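Local coordinates for protein phosphoribosylaminoimidazole-succinocarboxamide synthase (Saccharomyces cerevisiae, PDB 1OBD) that catalyses the ATP-dependent joining of aspartate to carboxyaminoimidazole ribotide, forming SAICAR in de novo purine biosynthesis, at residues I212-K217 with R242-A247. Sequence-based numbering, arbitrary orientation.
Sequences IIADTK and RFWNGA. With SO4 (sulfate ion), chain C.
I212 and W244 form a hydrogen-bonded antiparallel pair, and I213 and F243 the non-hydrogen-bonded pair beside it. Segment 212-217 and the strand part of 242-247 belong to the beta hairpin of strands 211-223 and 228-245, inside the mixed sheet of the SAICAR synthetase fold. The short strand segments run antiparallel, with 150° between their N-to-C directions. W244 N donates to I212 O at 2.8 Å, and I212 N donates back to W244 O. A214 N also donates to R242 O.

I213 and F243 lie side by side on one face of the sheet. I213 CG1 sits over the phenyl face, 4.3 Å from the ring centroid. Helix 185-208 packs on I213 here. On the W244 side, A214 CB rests over the indole six-membered ring, 3.5 Å from its centroid. I212 CG2 meets the same ring obliquely at CE3, 3.7 Å away.

R242 bends at chi3 (-87°), which turns its guanidinium to D215 and a bound sulfate. The sulfate, probably from the crystallisation liquor, is also hydrogen-bonded by R122 and S128. A leucine in place of R242 would probably leave the D215 carboxylate without this charged mate and weaken the sulfate site. R242 NH2 forms a salt bridge to D215 OD1, 2.7 Å away on its syn side, with the carboxylate and guanidinium planes 86° apart; NH2 also donates to sulfate O2 at 2.8 Å.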
loop_
_atom_site.group_PDB
_atom_site.type_symbol
_atom_site.label_atom_id
_atom_site.label_comp_id
_atom_site.label_asym_id
_atom_site.label_seq_id
_atom_site.Cartn_x
_atom_site.Cartn_y
_atom_site.Cartn_z
ATOM N N ILE A 212 3.033 12.195 7.882
ATOM C CA ILE A 212 1.607 12.049 8.113
ATOM C C ILE A 212 1.044 11.075 7.141
ATOM O O ILE A 212 1.093 11.295 5.939
ATOM C CB ILE A 212 0.830 13.368 8.026
ATOM C CG1 ILE A 212 1.314 14.327 9.103
ATOM C CG2 ILE A 212 -0.686 13.125 8.134
ATOM C CD1 ILE A 212 0.829 15.742 8.954
ATOM N N ILE A 213 0.512 9.977 7.655
ATOM C CA ILE A 213 -0.190 8.991 6.818
ATOM C C ILE A 213 -1.670 9.350 6.899
ATOM O O ILE A 213 -2.336 9.055 7.906
ATOM C CB ILE A 213 0.088 7.556 7.273
ATOM C CG1 ILE A 213 1.584 7.307 7.267
ATOM C CG2 ILE A 213 -0.609 6.579 6.340
ATOM C CD1 ILE A 213 2.047 5.905 7.840
ATOM N N ALA A 214 -2.157 10.044 5.867
ATOM C CA ALA A 214 -3.493 10.633 5.908
ATOM C C ALA A 214 -4.585 9.582 5.868
ATOM O O ALA A 214 -5.656 9.776 6.449
ATOM C CB ALA A 214 -3.654 11.620 4.800
ATOM N N ASP A 215 -4.309 8.486 5.174
ATOM C CA ASP A 215 -5.242 7.410 5.012
ATOM C C ASP A 215 -4.455 6.220 4.511
ATOM O O ASP A 215 -3.321 6.368 4.063
ATOM C CB ASP A 215 -6.409 7.771 4.089
ATOM C CG ASP A 215 -5.974 8.277 2.776
ATOM O OD1 ASP A 215 -6.314 9.444 2.437
ATOM O OD2 ASP A 215 -5.309 7.560 2.026
ATOM N N THR A 216 -5.047 5.051 4.598
ATOM C CA THR A 216 -4.431 3.848 4.110
ATOM C C THR A 216 -5.496 2.854 3.676
ATOM O O THR A 216 -6.619 2.875 4.175
ATOM C CB THR A 216 -3.508 3.258 5.161
ATOM O OG1 THR A 216 -2.584 2.361 4.533
ATOM C CG2 THR A 216 -4.221 2.411 6.218
ATOM N N LYS A 217 -5.125 1.959 2.767
ATOM C CA LYS A 217 -5.954 0.883 2.280
ATOM C C LYS A 217 -5.361 -0.435 2.710
ATOM O O LYS A 217 -4.266 -0.808 2.281
ATOM C CB LYS A 217 -6.060 0.940 0.765
ATOM C CG LYS A 217 -6.993 -0.068 0.192
ATOM C CD LYS A 217 -7.208 0.151 -1.336
ATOM C CE LYS A 217 -5.927 0.074 -2.139
ATOM N NZ LYS A 217 -5.420 -1.336 -2.155
ATOM N N ARG A 242 -1.847 7.494 1.574
ATOM C CA ARG A 242 -1.506 8.885 1.276
ATOM C C ARG A 242 -0.492 9.381 2.265
ATOM O O ARG A 242 -0.819 9.654 3.420
ATOM C CB ARG A 242 -2.758 9.723 1.300
ATOM C CG ARG A 242 -2.655 11.114 0.894
ATOM C CD ARG A 242 -4.025 11.702 0.680
ATOM N NE ARG A 242 -4.586 11.519 -0.656
ATOM C CZ ARG A 242 -5.705 10.914 -0.991
ATOM N NH1 ARG A 242 -6.070 10.867 -2.247
ATOM N NH2 ARG A 242 -6.492 10.329 -0.090
ATOM N N PHE A 243 0.770 9.442 1.868
ATOM C CA PHE A 243 1.810 10.023 2.684
ATOM C C PHE A 243 1.957 11.512 2.382
ATOM O O PHE A 243 2.004 11.937 1.231
ATOM C CB PHE A 243 3.175 9.395 2.409
ATOM C CG PHE A 243 3.445 8.025 3.061
ATOM C CD1 PHE A 243 2.450 7.100 3.325
ATOM C CD2 PHE A 243 4.734 7.691 3.362
ATOM C CE1 PHE A 243 2.784 5.849 3.911
ATOM C CE2 PHE A 243 5.041 6.472 3.923
ATOM C CZ PHE A 243 4.053 5.566 4.190
ATOM N N TRP A 244 2.073 12.258 3.453
ATOM C CA TRP A 244 2.338 13.703 3.437
ATOM C C TRP A 244 3.584 14.029 4.239
ATOM O O TRP A 244 3.893 13.375 5.230
ATOM C CB TRP A 244 1.198 14.447 4.093
ATOM C CG TRP A 244 -0.086 14.469 3.344
ATOM C CD1 TRP A 244 -0.287 14.269 2.013
ATOM C CD2 TRP A 244 -1.360 14.723 3.906
ATOM N NE1 TRP A 244 -1.617 14.387 1.710
ATOM C CE2 TRP A 244 -2.295 14.683 2.862
ATOM C CE3 TRP A 244 -1.802 15.020 5.201
ATOM C CZ2 TRP A 244 -3.650 14.897 3.073
ATOM C CZ3 TRP A 244 -3.171 15.248 5.395
ATOM C CH2 TRP A 244 -4.050 15.178 4.339
ATOM N N ASN A 245 4.276 15.092 3.830
ATOM C CA ASN A 245 5.375 15.655 4.595
ATOM C C ASN A 245 4.816 16.341 5.834
ATOM O O ASN A 245 4.008 17.259 5.715
ATOM C CB ASN A 245 6.122 16.708 3.754
ATOM C CG ASN A 245 6.601 16.196 2.396
ATOM O OD1 ASN A 245 6.043 16.528 1.331
ATOM N ND2 ASN A 245 7.647 15.408 2.420
ATOM N N GLY A 246 5.211 15.887 7.018
ATOM C CA GLY A 246 4.811 16.544 8.252
ATOM C C GLY A 246 5.206 18.008 8.338
ATOM O O GLY A 246 4.449 18.813 8.842
ATOM N N ALA A 247 6.372 18.343 7.816
ATOM C CA ALA A 247 6.934 19.692 7.939
ATOM C C ALA A 247 6.031 20.739 7.357
ATOM O O ALA A 247 5.900 21.850 7.906
ATOM C CB ALA A 247 8.293 19.752 7.229
HETATM S S SO4 C . -9.112 8.663 -1.976
HETATM O O1 SO4 C . -9.928 9.092 -3.087
HETATM O O2 SO4 C . -9.115 9.741 -0.994
HETATM O O3 SO4 C . -9.607 7.475 -1.282
HETATM O O4 SO4 C . -7.735 8.394 -2.372
#